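Local coordinates for p800 reaction center core protein (Heliobacterium modesticaldum, PDB 5V8K) that forms the membrane core of a homodimeric photosynthetic reaction center, binding bacteriochlorophyll g, a carotenoid and an iron-sulfur cluster for light-driven electron transfer, at residues R3-E8 against K198-V203; F213-V218 against L265-M270; K316-I321 against V400-V405. All coordinates share one frame; numbering follows the deposited sequence.

Contact 1: residues R3-E8 against K198-V203. With GBF (Bacteriochlorophyll g), chain B.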
# COMPACT_ATOMS: atom_id res chain seq x y z
N ARG A 3 -24.29 -23.10 -19.41
CA ARG A 3 -22.90 -23.50 -19.60
C ARG A 3 -22.29 -22.79 -20.79
O ARG A 3 -21.07 -22.61 -20.83
CB ARG A 3 -22.79 -25.02 -19.77
CG ARG A 3 -22.95 -25.80 -18.45
CD ARG A 3 -22.77 -27.30 -18.61
NE ARG A 3 -21.62 -27.62 -19.46
CZ ARG A 3 -20.91 -28.75 -19.39
NH1 ARG A 3 -19.89 -28.93 -20.23
NH2 ARG A 3 -21.20 -29.68 -18.49
N ALA A 4 -23.11 -22.39 -21.76
CA ALA A 4 -22.62 -21.64 -22.90
C ALA A 4 -22.56 -20.14 -22.62
O ALA A 4 -22.05 -19.40 -23.46
CB ALA A 4 -23.52 -21.91 -24.11
N GLN A 5 -23.04 -19.68 -21.48
CA GLN A 5 -23.24 -18.26 -21.27
C GLN A 5 -22.42 -17.73 -20.12
O GLN A 5 -22.69 -16.64 -19.63
CB GLN A 5 -24.72 -17.97 -21.03
CG GLN A 5 -25.64 -18.59 -22.09
CD GLN A 5 -27.09 -18.55 -21.69
OE1 GLN A 5 -27.44 -18.86 -20.55
NE2 GLN A 5 -27.94 -18.17 -22.60
N VAL A 6 -21.42 -18.48 -19.67
CA VAL A 6 -20.52 -18.06 -18.60
C VAL A 6 -19.10 -18.10 -19.12
O VAL A 6 -18.78 -18.73 -20.13
CB VAL A 6 -20.65 -18.94 -17.35
CG1 VAL A 6 -22.05 -18.89 -16.81
CG2 VAL A 6 -20.25 -20.36 -17.65
N PHE A 7 -18.21 -17.44 -18.38
CA PHE A 7 -16.80 -17.50 -18.72
C PHE A 7 -16.27 -18.93 -18.61
O PHE A 7 -16.76 -19.74 -17.82
CB PHE A 7 -16.00 -16.56 -17.81
CG PHE A 7 -16.30 -15.11 -18.01
CD1 PHE A 7 -16.65 -14.61 -19.26
CD2 PHE A 7 -16.16 -14.21 -16.97
CE1 PHE A 7 -16.90 -13.27 -19.46
CE2 PHE A 7 -16.41 -12.87 -17.14
CZ PHE A 7 -16.78 -12.39 -18.39
N GLU A 8 -15.21 -19.18 -19.36
CA GLU A 8 -14.70 -20.53 -19.59
C GLU A 8 -14.52 -21.29 -18.29
O GLU A 8 -14.99 -22.42 -18.15
CB GLU A 8 -13.38 -20.45 -20.36
N LYS A 198 -36.66 -14.05 -21.42
CA LYS A 198 -35.69 -14.67 -22.33
C LYS A 198 -34.43 -15.12 -21.61
O LYS A 198 -33.87 -16.17 -21.94
CB LYS A 198 -35.30 -13.69 -23.45
CG LYS A 198 -36.32 -13.49 -24.56
CD LYS A 198 -35.90 -12.32 -25.49
CE LYS A 198 -36.85 -12.14 -26.68
NZ LYS A 198 -37.02 -10.72 -27.10
N ASP A 199 -33.94 -14.33 -20.64
CA ASP A 199 -32.56 -14.49 -20.18
C ASP A 199 -32.49 -14.39 -18.66
O ASP A 199 -32.79 -13.34 -18.08
CB ASP A 199 -31.65 -13.45 -20.84
CG ASP A 199 -30.20 -13.92 -20.96
OD1 ASP A 199 -29.56 -14.14 -19.91
OD2 ASP A 199 -29.71 -14.09 -22.11
N TRP A 200 -32.04 -15.49 -18.04
CA TRP A 200 -31.84 -15.53 -16.59
C TRP A 200 -30.82 -14.49 -16.13
O TRP A 200 -30.90 -13.99 -15.01
CB TRP A 200 -31.40 -16.94 -16.17
CG TRP A 200 -30.14 -17.38 -16.83
CD1 TRP A 200 -30.02 -18.14 -17.95
CD2 TRP A 200 -28.80 -17.08 -16.41
NE1 TRP A 200 -28.70 -18.32 -18.27
CE2 TRP A 200 -27.93 -17.67 -17.35
CE3 TRP A 200 -28.25 -16.36 -15.35
CZ2 TRP A 200 -26.55 -17.58 -17.25
CZ3 TRP A 200 -26.86 -16.25 -15.26
CH2 TRP A 200 -26.03 -16.85 -16.20
N GLU A 201 -29.83 -14.17 -16.95
CA GLU A 201 -28.84 -13.21 -16.48
C GLU A 201 -29.43 -11.80 -16.41
O GLU A 201 -29.02 -11.00 -15.57
CB GLU A 201 -27.58 -13.24 -17.34
CG GLU A 201 -26.39 -12.57 -16.66
CD GLU A 201 -25.04 -12.80 -17.32
OE1 GLU A 201 -24.99 -13.11 -18.54
OE2 GLU A 201 -24.00 -12.65 -16.61
N ALA A 202 -30.43 -11.48 -17.23
CA ALA A 202 -31.03 -10.16 -17.12
C ALA A 202 -31.80 -10.03 -15.82
O ALA A 202 -31.66 -9.03 -15.10
CB ALA A 202 -31.93 -9.85 -18.32
N VAL A 203 -32.63 -11.03 -15.50
CA VAL A 203 -33.35 -11.06 -14.22
C VAL A 203 -32.36 -11.00 -13.06
O VAL A 203 -32.52 -10.20 -12.14
CB VAL A 203 -34.23 -12.31 -14.13
CG1 VAL A 203 -34.90 -12.41 -12.75
CG2 VAL A 203 -35.33 -12.24 -15.22
MG GBF B . -22.05 -13.70 -10.16
CHA GBF B . -19.86 -15.25 -12.46
CHB GBF B . -24.06 -16.32 -10.45
CHC GBF B . -23.64 -12.46 -7.34
CHD GBF B . -19.45 -11.30 -9.67
NA GBF B . -22.03 -15.34 -11.29
C1A GBF B . -21.13 -15.93 -12.08
C2A GBF B . -21.54 -17.16 -12.85
C3A GBF B . -23.01 -17.27 -12.41
C4A GBF B . -23.02 -16.25 -11.31
CMA GBF B . -23.99 -16.87 -13.51
CAA GBF B . -20.78 -18.45 -12.57
CBA GBF B . -20.71 -18.77 -11.08
CGA GBF B . -20.29 -20.21 -10.85
O1A GBF B . -20.39 -21.03 -11.74
O2A GBF B . -20.41 -20.66 -9.48
NB GBF B . -23.62 -14.36 -9.03
C1B GBF B . -24.41 -15.41 -9.34
C2B GBF B . -25.52 -15.44 -8.49
C3B GBF B . -25.38 -14.35 -7.61
C4B GBF B . -24.18 -13.70 -8.00
CMB GBF B . -26.60 -16.50 -8.53
CAB GBF B . -26.28 -13.92 -6.51
CBB GBF B . -27.53 -14.32 -6.23
NC GBF B . -21.66 -12.15 -8.87
C1C GBF B . -22.34 -11.84 -7.76
C2C GBF B . -21.90 -10.85 -6.75
C3C GBF B . -20.68 -10.64 -7.53
C4C GBF B . -20.59 -11.34 -8.73
CMC GBF B . -22.88 -9.69 -6.80
CAC GBF B . -19.59 -9.72 -7.12
CBC GBF B . -19.61 -8.90 -5.87
ND GBF B . -20.16 -13.32 -10.76
C1D GBF B . -19.25 -12.37 -10.66
C2D GBF B . -17.91 -12.32 -11.54
C3D GBF B . -18.34 -13.48 -12.17
C4D GBF B . -19.57 -14.06 -11.75
CMD GBF B . -16.76 -11.37 -11.66
CAD GBF B . -17.71 -14.47 -13.07
OBD GBF B . -16.79 -14.40 -13.93
CBD GBF B . -18.69 -15.59 -13.30
CGD GBF B . -19.14 -15.56 -14.70
O1D GBF B . -18.75 -16.33 -15.56
O2D GBF B . -20.14 -14.60 -15.03
CED GBF B . -20.25 -14.26 -16.39
C1 GBF B . -19.57 -21.69 -8.98
C2 GBF B . -19.88 -21.89 -7.52
C3 GBF B . -20.71 -22.86 -7.09
C4 GBF B . -21.36 -23.82 -8.08
C5 GBF B . -20.96 -22.96 -5.59
C6 GBF B . -21.23 -24.39 -5.16
C7 GBF B . -21.08 -24.51 -3.65
C8 GBF B . -20.37 -25.49 -3.05
C9 GBF B . -19.68 -26.56 -3.85
C10 GBF B . -20.27 -25.58 -1.55
C11 GBF B . -19.89 -24.25 -0.90
C12 GBF B . -20.54 -24.14 0.46
C13 GBF B . -20.24 -23.10 1.24
C14 GBF B . -19.27 -22.08 0.73
C15 GBF B . -20.86 -22.94 2.61
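The Trp200 indole receives Gln5 OE1 at its edge, near the ring plane, while Glu201 CB lies over one face, 3.7 Å above the plane and offset toward the rim. The contact forms one wall of a bacteriochlorophyll g pocket, where the N-terminal loop reaches the start of transmembrane helix 200-224. Trp200 NE1 donates to Gln5 OE1 at 2.7 Å, in a bond bent to 148° and with the oxygen 17° out of the ring plane. The Gln5 chain, extended beyond CG, brings its amide alongside the indole, the two running in opposite directions. At the benzo end Trp200 CH2 approaches pigment CMA obliquely at 3.4 Å. Replacing Trp200 by alanine is likely to leave Gln5 OE1 without this donor and to open a gap beside the pigment methyl. Asp199 occupies the N-cap position, its OD1 accepting from Glu201 N through the anti lone pair; Arg288 forms salt bridges to Asp199 OD1 and Glu201 OE1, tying this helix start to helix 258-291. Farther along the loop, pigment CED lies over one face of the Phe7 ring, offset to the rim. Beside it the Phe7 backbone N donates to pigment O1D at 3.1 Å.

Contact 2: residues F213-V218 against L265-M270. With GBF (Bacteriochlorophyll g), chain V.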
# COMPACT_ATOMS: atom_id res chain seq x y z
N PHE A 213 -29.68 -1.12 -3.95
CA PHE A 213 -30.41 0.07 -3.55
C PHE A 213 -31.14 -0.15 -2.23
O PHE A 213 -31.20 0.77 -1.40
CB PHE A 213 -31.37 0.49 -4.64
CG PHE A 213 -32.12 1.70 -4.31
CD1 PHE A 213 -31.57 2.96 -4.48
CD2 PHE A 213 -33.36 1.60 -3.75
CE1 PHE A 213 -32.28 4.09 -4.12
CE2 PHE A 213 -34.06 2.69 -3.37
CZ PHE A 213 -33.55 3.93 -3.54
N HIS A 214 -31.70 -1.34 -2.01
CA HIS A 214 -32.27 -1.69 -0.71
C HIS A 214 -31.21 -1.60 0.38
O HIS A 214 -31.45 -1.03 1.45
CB HIS A 214 -32.86 -3.10 -0.77
CG HIS A 214 -34.21 -3.19 -1.43
ND1 HIS A 214 -35.14 -2.18 -1.38
CD2 HIS A 214 -34.78 -4.20 -2.14
CE1 HIS A 214 -36.24 -2.56 -2.03
NE2 HIS A 214 -36.05 -3.78 -2.49
N PHE A 215 -30.02 -2.14 0.12
CA PHE A 215 -28.94 -2.04 1.09
C PHE A 215 -28.68 -0.60 1.50
O PHE A 215 -28.49 -0.29 2.68
CB PHE A 215 -27.65 -2.64 0.53
CG PHE A 215 -27.48 -4.10 0.74
CD1 PHE A 215 -27.15 -4.60 1.99
CD2 PHE A 215 -27.57 -4.98 -0.33
CE1 PHE A 215 -26.94 -5.94 2.18
CE2 PHE A 215 -27.37 -6.33 -0.15
CZ PHE A 215 -27.06 -6.82 1.10
N ALA A 216 -28.60 0.30 0.51
CA ALA A 216 -28.38 1.71 0.82
C ALA A 216 -29.51 2.28 1.66
O ALA A 216 -29.26 3.05 2.60
CB ALA A 216 -28.19 2.52 -0.47
N THR A 217 -30.77 1.93 1.35
CA THR A 217 -31.84 2.45 2.20
C THR A 217 -31.74 1.87 3.61
O THR A 217 -32.11 2.54 4.58
CB THR A 217 -33.23 2.17 1.59
OG1 THR A 217 -33.51 0.77 1.50
CG2 THR A 217 -33.33 2.78 0.24
N VAL A 218 -31.20 0.66 3.74
CA VAL A 218 -31.06 0.06 5.06
C VAL A 218 -29.95 0.76 5.85
O VAL A 218 -30.09 0.97 7.06
CB VAL A 218 -30.82 -1.45 4.94
CG1 VAL A 218 -30.41 -2.04 6.32
CG2 VAL A 218 -32.09 -2.13 4.45
N LEU A 265 -21.71 -1.16 8.54
CA LEU A 265 -20.57 -1.42 7.69
C LEU A 265 -20.79 -2.66 6.86
O LEU A 265 -20.49 -2.67 5.67
CB LEU A 265 -19.29 -1.50 8.52
CG LEU A 265 -18.00 -1.73 7.72
CD1 LEU A 265 -17.74 -0.61 6.64
CD2 LEU A 265 -16.85 -1.83 8.66
N GLY A 266 -21.37 -3.71 7.47
CA GLY A 266 -21.71 -4.90 6.70
C GLY A 266 -22.64 -4.62 5.54
O GLY A 266 -22.44 -5.13 4.44
N HIS A 267 -23.67 -3.80 5.76
CA HIS A 267 -24.65 -3.55 4.71
C HIS A 267 -24.14 -2.56 3.66
O HIS A 267 -24.53 -2.65 2.49
CB HIS A 267 -25.96 -3.08 5.30
CG HIS A 267 -26.71 -4.17 5.99
ND1 HIS A 267 -26.38 -4.62 7.25
CD2 HIS A 267 -27.72 -4.97 5.57
CE1 HIS A 267 -27.17 -5.63 7.59
NE2 HIS A 267 -27.98 -5.87 6.57
N LEU A 268 -23.28 -1.62 4.06
CA LEU A 268 -22.63 -0.74 3.10
C LEU A 268 -21.75 -1.53 2.14
O LEU A 268 -21.80 -1.33 0.92
CB LEU A 268 -21.80 0.29 3.87
CG LEU A 268 -20.86 1.13 3.06
CD1 LEU A 268 -21.67 1.86 2.00
CD2 LEU A 268 -20.11 2.07 3.99
N VAL A 269 -20.95 -2.39 2.72
CA VAL A 269 -20.00 -3.15 1.94
C VAL A 269 -20.74 -4.14 0.98
O VAL A 269 -20.48 -4.23 -0.20
CB VAL A 269 -18.94 -3.93 2.76
CG1 VAL A 269 -18.11 -4.83 1.87
CG2 VAL A 269 -18.08 -3.03 3.63
N MET A 270 -21.72 -4.85 1.52
CA MET A 270 -22.44 -5.85 0.73
C MET A 270 -23.25 -5.14 -0.37
O MET A 270 -23.46 -5.65 -1.43
CB MET A 270 -23.39 -6.78 1.54
CG MET A 270 -22.71 -7.73 2.50
SD MET A 270 -21.91 -9.04 1.60
CE MET A 270 -22.11 -10.40 2.69
MG GBF V . -29.39 -7.74 6.36
CHA GBF V . -30.17 -7.63 9.79
CHB GBF V . -27.00 -9.93 7.05
CHC GBF V . -29.42 -8.35 3.01
CHD GBF V . -32.47 -5.89 5.91
NA GBF V . -28.71 -8.59 8.04
C1A GBF V . -29.02 -8.47 9.34
C2A GBF V . -28.20 -9.21 10.39
C3A GBF V . -27.09 -9.73 9.48
C4A GBF V . -27.63 -9.39 8.11
CMA GBF V . -25.76 -9.03 9.66
CAA GBF V . -28.88 -10.35 11.17
CBA GBF V . -29.39 -11.50 10.31
CGA GBF V . -30.78 -11.25 9.82
O1A GBF V . -31.57 -10.65 10.52
O2A GBF V . -31.16 -11.69 8.49
NB GBF V . -28.36 -9.03 5.20
C1B GBF V . -27.34 -9.79 5.60
C2B GBF V . -26.78 -10.39 4.46
C3B GBF V . -27.49 -9.94 3.36
C4B GBF V . -28.46 -9.07 3.86
CMB GBF V . -25.63 -11.35 4.43
CAB GBF V . -27.27 -10.28 1.93
CBB GBF V . -26.26 -10.91 1.36
NC GBF V . -30.64 -7.19 4.84
C1C GBF V . -30.50 -7.51 3.55
C2C GBF V . -31.41 -7.08 2.45
C3C GBF V . -32.24 -6.44 3.46
C4C GBF V . -31.78 -6.48 4.77
CMC GBF V . -30.62 -6.05 1.63
CAC GBF V . -33.49 -5.74 3.11
CBC GBF V . -33.99 -5.69 1.68
ND GBF V . -30.95 -6.97 7.41
C1D GBF V . -32.04 -6.23 7.27
C2D GBF V . -32.89 -5.62 8.48
C3D GBF V . -32.02 -6.26 9.36
C4D GBF V . -30.95 -7.04 8.80
CMD GBF V . -34.12 -4.75 8.58
CAD GBF V . -31.87 -6.37 10.84
OBD GBF V . -32.55 -5.97 11.85
CBD GBF V . -30.78 -7.36 11.12
CGD GBF V . -29.77 -6.85 12.09
O1D GBF V . -29.23 -5.78 11.99
O2D GBF V . -29.38 -7.68 13.19
CED GBF V . -28.40 -7.19 14.12
C1 GBF V . -32.55 -11.64 8.14
C2 GBF V . -32.82 -12.21 6.76
C3 GBF V . -32.62 -11.47 5.65
C4 GBF V . -32.14 -10.06 5.79
C5 GBF V . -32.88 -11.99 4.24
C6 GBF V . -32.72 -13.51 4.08
C7 GBF V . -33.35 -14.00 2.79
C8 GBF V . -33.00 -15.18 2.24
C9 GBF V . -31.95 -16.03 2.87
C10 GBF V . -33.65 -15.69 0.98
C11 GBF V . -33.16 -14.90 -0.21
C12 GBF V . -34.25 -14.90 -1.24
C13 GBF V . -34.27 -13.99 -2.23
C14 GBF V . -33.18 -12.95 -2.35
C15 GBF V . -35.39 -14.05 -3.24
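His267 projects past Phe215 and Val218 to a bacteriochlorophyll g magnesium. CB lies 3.8 Å from Phe215 CD1, at the phenyl edge and in its plane. CG, anti to the carbonyl carbon (chi1 -73°) and thereby directing the imidazole to the pigment, also faces Phe215 CD1. His267 CD2 comes within 3.6 Å of Phe215 CE1, the rings meeting rim to rim with planes at 50°, and Val218 CG1 sits over one imidazole face, 4.0 Å from that same CD2. ND1 is hydrogen-bonded to Ala263 O, one turn back; with the magnesium bond this probably restrains the ring's rotation and may polarise it. CE1 stands beside the magnesium and pigment NA, the latter at the imidazole edge in plane. At the tip NE2 binds the magnesium at 2.4 Å, the axial ligation by histidine familiar from chlorophyll proteins. The Phe215 ring is sandwiched: pigment CMC stands 3.5 Å over the centre of one face, and Met270 C lies over the centre of the other. Phe215 CZ reaches pigment CHC at 3.4 Å. The segment axes approach to 8.6 Å at 155°, nearly antiparallel, in a buried seam between helices 200-224 and 258-291; Val269 and Leu268 turn toward helices 575-599 and 449-459 respectively.

Contact 3: residues K316-I321 against V400-V405; sequences KFLALI and VFFSKV. With GBF (Bacteriochlorophyll g), chain C.
One wall of a bacteriochlorophyll g pocket, supplied by transmembrane helix 311-344, meets the C-terminal end of helix 376-401 through a small aromatic and aliphatic cluster. Phe317 and Phe401 form a T-shaped pair in which the edge of Phe401 is turned toward the face of Phe317, with centroids 5.7 Å apart and planes at 76°; the nearest atoms are the two CE2 carbons, at 4.3 Å. Phe317 extends from its helix with CG opposite the backbone N (chi1 -174°), and its ring also meets the pigment, Phe317 CE1 lying 3.3 Å from the vinyl carbon CBB. Val400 CG1 lies over the centre of one Phe401 face, 3.6 Å above it. Beside this pair Leu318 CD2 touches the rim atom CZ of Phe402 at 3.7 Å, an oblique approach that is purely apolar. Continuing the pigment wall, Ile321 CD1 lies 3.3 Å from pigment CAB. Leu320 CD1 lies 3.5 Å from pigment CMC. Gln314 NE2, just before the first segment, hydrogen-bonds to Phe401 O where the helix ends, and Val552 of the second subunit packs on Leu318. Such a seam, with aromatic side chains shared between helix packing and pigment binding, is consistent with the first two of the five C-terminal transmembrane helices of the type I reaction-center fold, as in PsaA and PsaB.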
# COMPACT_ATOMS: atom_id res chain seq x y z
N LYS A 316 -19.10 11.37 -24.81
CA LYS A 316 -19.94 12.35 -24.13
C LYS A 316 -20.44 11.79 -22.80
O LYS A 316 -20.41 12.47 -21.77
CB LYS A 316 -21.14 12.73 -24.99
CG LYS A 316 -20.82 13.33 -26.33
CD LYS A 316 -22.02 14.08 -26.88
CE LYS A 316 -21.85 14.43 -28.35
NZ LYS A 316 -23.20 14.85 -28.91
N PHE A 317 -20.93 10.55 -22.83
CA PHE A 317 -21.49 9.95 -21.63
C PHE A 317 -20.41 9.69 -20.59
O PHE A 317 -20.57 10.05 -19.42
CB PHE A 317 -22.21 8.66 -21.99
CG PHE A 317 -22.92 8.07 -20.84
CD1 PHE A 317 -24.21 8.45 -20.53
CD2 PHE A 317 -22.29 7.15 -20.03
CE1 PHE A 317 -24.86 7.90 -19.43
CE2 PHE A 317 -22.93 6.62 -18.94
CZ PHE A 317 -24.21 6.99 -18.64
N LEU A 318 -19.30 9.06 -20.98
CA LEU A 318 -18.27 8.83 -19.97
C LEU A 318 -17.67 10.13 -19.49
O LEU A 318 -17.34 10.24 -18.31
CB LEU A 318 -17.18 7.91 -20.49
CG LEU A 318 -16.35 7.28 -19.37
CD1 LEU A 318 -17.19 6.38 -18.51
CD2 LEU A 318 -15.14 6.47 -19.92
N ALA A 319 -17.54 11.15 -20.36
CA ALA A 319 -17.02 12.43 -19.89
C ALA A 319 -17.94 13.04 -18.86
O ALA A 319 -17.48 13.74 -17.95
CB ALA A 319 -16.83 13.41 -21.08
N LEU A 320 -19.24 12.87 -19.02
CA LEU A 320 -20.14 13.42 -18.03
C LEU A 320 -19.95 12.75 -16.66
O LEU A 320 -19.94 13.42 -15.63
CB LEU A 320 -21.57 13.28 -18.54
CG LEU A 320 -22.61 13.81 -17.55
CD1 LEU A 320 -22.40 15.31 -17.35
CD2 LEU A 320 -24.00 13.56 -18.09
N ILE A 321 -19.75 11.42 -16.64
CA ILE A 321 -19.46 10.69 -15.41
C ILE A 321 -18.17 11.20 -14.76
O ILE A 321 -18.11 11.37 -13.53
CB ILE A 321 -19.38 9.19 -15.70
CG1 ILE A 321 -20.74 8.65 -16.18
CG2 ILE A 321 -18.89 8.42 -14.50
CD1 ILE A 321 -21.96 9.06 -15.31
N VAL A 400 -20.52 -1.44 -19.25
CA VAL A 400 -21.78 -1.43 -19.97
C VAL A 400 -21.58 -1.08 -21.44
O VAL A 400 -22.18 -1.72 -22.32
CB VAL A 400 -22.75 -0.45 -19.30
CG1 VAL A 400 -24.03 -0.31 -20.12
CG2 VAL A 400 -23.06 -0.91 -17.88
N PHE A 401 -20.77 -0.06 -21.75
CA PHE A 401 -20.75 0.54 -23.09
C PHE A 401 -19.43 0.44 -23.86
O PHE A 401 -19.44 0.68 -25.08
CB PHE A 401 -21.14 2.03 -23.00
CG PHE A 401 -22.59 2.27 -22.70
CD1 PHE A 401 -23.59 1.69 -23.47
CD2 PHE A 401 -22.95 3.08 -21.64
CE1 PHE A 401 -24.94 1.92 -23.20
CE2 PHE A 401 -24.30 3.32 -21.35
CZ PHE A 401 -25.30 2.72 -22.12
N PHE A 402 -18.33 0.07 -23.21
CA PHE A 402 -17.03 -0.04 -23.86
C PHE A 402 -16.53 -1.47 -24.07
O PHE A 402 -15.37 -1.65 -24.46
CB PHE A 402 -15.97 0.72 -23.04
CG PHE A 402 -16.05 2.23 -23.14
CD1 PHE A 402 -17.23 2.91 -22.88
CD2 PHE A 402 -14.90 2.97 -23.39
CE1 PHE A 402 -17.27 4.29 -22.94
CE2 PHE A 402 -14.94 4.34 -23.43
CZ PHE A 402 -16.12 5.01 -23.20
N SER A 403 -17.33 -2.49 -23.80
CA SER A 403 -16.79 -3.84 -23.70
C SER A 403 -16.79 -4.60 -25.02
O SER A 403 -16.14 -5.64 -25.11
CB SER A 403 -17.56 -4.62 -22.63
OG SER A 403 -17.16 -4.18 -21.33
N LYS A 404 -17.42 -4.06 -26.05
CA LYS A 404 -17.33 -4.62 -27.39
C LYS A 404 -16.44 -3.76 -28.29
O LYS A 404 -15.45 -4.25 -28.84
CB LYS A 404 -18.73 -4.74 -27.97
CG LYS A 404 -18.79 -5.27 -29.39
CD LYS A 404 -18.46 -6.73 -29.44
CE LYS A 404 -18.98 -7.33 -30.75
NZ LYS A 404 -18.75 -8.78 -30.74
N VAL A 405 -16.80 -2.49 -28.48
CA VAL A 405 -15.93 -1.56 -29.18
C VAL A 405 -15.87 -0.27 -28.38
O VAL A 405 -16.71 0.02 -27.52
CB VAL A 405 -16.39 -1.29 -30.64
CG1 VAL A 405 -16.42 -2.57 -31.45
CG2 VAL A 405 -17.75 -0.64 -30.67
MG GBF C . -25.08 12.09 -10.50
CHA GBF C . -26.18 11.91 -7.17
CHB GBF C . -25.96 8.92 -10.92
CHC GBF C . -24.48 12.66 -13.81
CHD GBF C . -25.12 15.67 -10.01
NA GBF C . -25.75 10.69 -9.29
C1A GBF C . -25.99 10.65 -7.97
C2A GBF C . -26.66 9.39 -7.47
C3A GBF C . -26.11 8.44 -8.54
C4A GBF C . -25.95 9.41 -9.66
CMA GBF C . -24.79 7.75 -8.17
CAA GBF C . -28.19 9.38 -7.44
CBA GBF C . -28.80 9.47 -6.04
CGA GBF C . -29.02 8.08 -5.45
O1A GBF C . -30.15 7.65 -5.22
O2A GBF C . -27.89 7.39 -4.84
NB GBF C . -25.21 10.91 -12.12
C1B GBF C . -25.58 9.64 -12.14
C2B GBF C . -25.58 9.20 -13.47
C3B GBF C . -25.16 10.27 -14.23
C4B GBF C . -24.91 11.31 -13.36
CMB GBF C . -25.98 7.83 -13.92
CAB GBF C . -25.00 10.36 -15.70
CBB GBF C . -25.39 9.49 -16.60
NC GBF C . -24.92 13.78 -11.62
C1C GBF C . -24.58 13.82 -12.91
C2C GBF C . -24.18 15.03 -13.65
C3C GBF C . -24.48 15.81 -12.45
C4C GBF C . -24.84 15.09 -11.32
CMC GBF C . -22.68 14.94 -13.90
CAC GBF C . -24.31 17.28 -12.42
CBC GBF C . -23.89 18.07 -13.64
ND GBF C . -25.49 13.50 -9.10
C1D GBF C . -25.50 14.80 -8.90
C2D GBF C . -25.92 15.49 -7.50
C3D GBF C . -26.14 14.22 -6.99
C4D GBF C . -25.93 13.10 -7.85
CMD GBF C . -26.06 16.87 -6.92
CAD GBF C . -26.40 13.70 -5.64
OBD GBF C . -26.91 14.18 -4.57
CBD GBF C . -26.47 12.21 -5.73
CGD GBF C . -25.57 11.57 -4.71
O1D GBF C . -24.38 11.38 -4.89
O2D GBF C . -26.11 11.15 -3.46
CED GBF C . -25.19 10.75 -2.44

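How the contacts relate
The contacts follow one another along the chain, each closing before the next opens. Contacts 1 and 2 share helix 200-224: contact 1 is at its start and contact 2 deeper in the membrane, with centres about 26 Å apart. Helix 258-291 pairs with it in contact 2 and also supplies Arg288 near contact 1. Contact 3 lies on helix 311-344 and the end of helix 376-401 with the loop that follows, its centre about 23 Å from contact 1 and about 27 Å from contact 2. By analogy with photosystem I, contacts 1 and 2 involve antenna-domain helices, contact 1 through the N-terminal loop, and contact 3 the electron-transfer domain. Each lies beside a different bacteriochlorophyll, so pigments fill space between these helices.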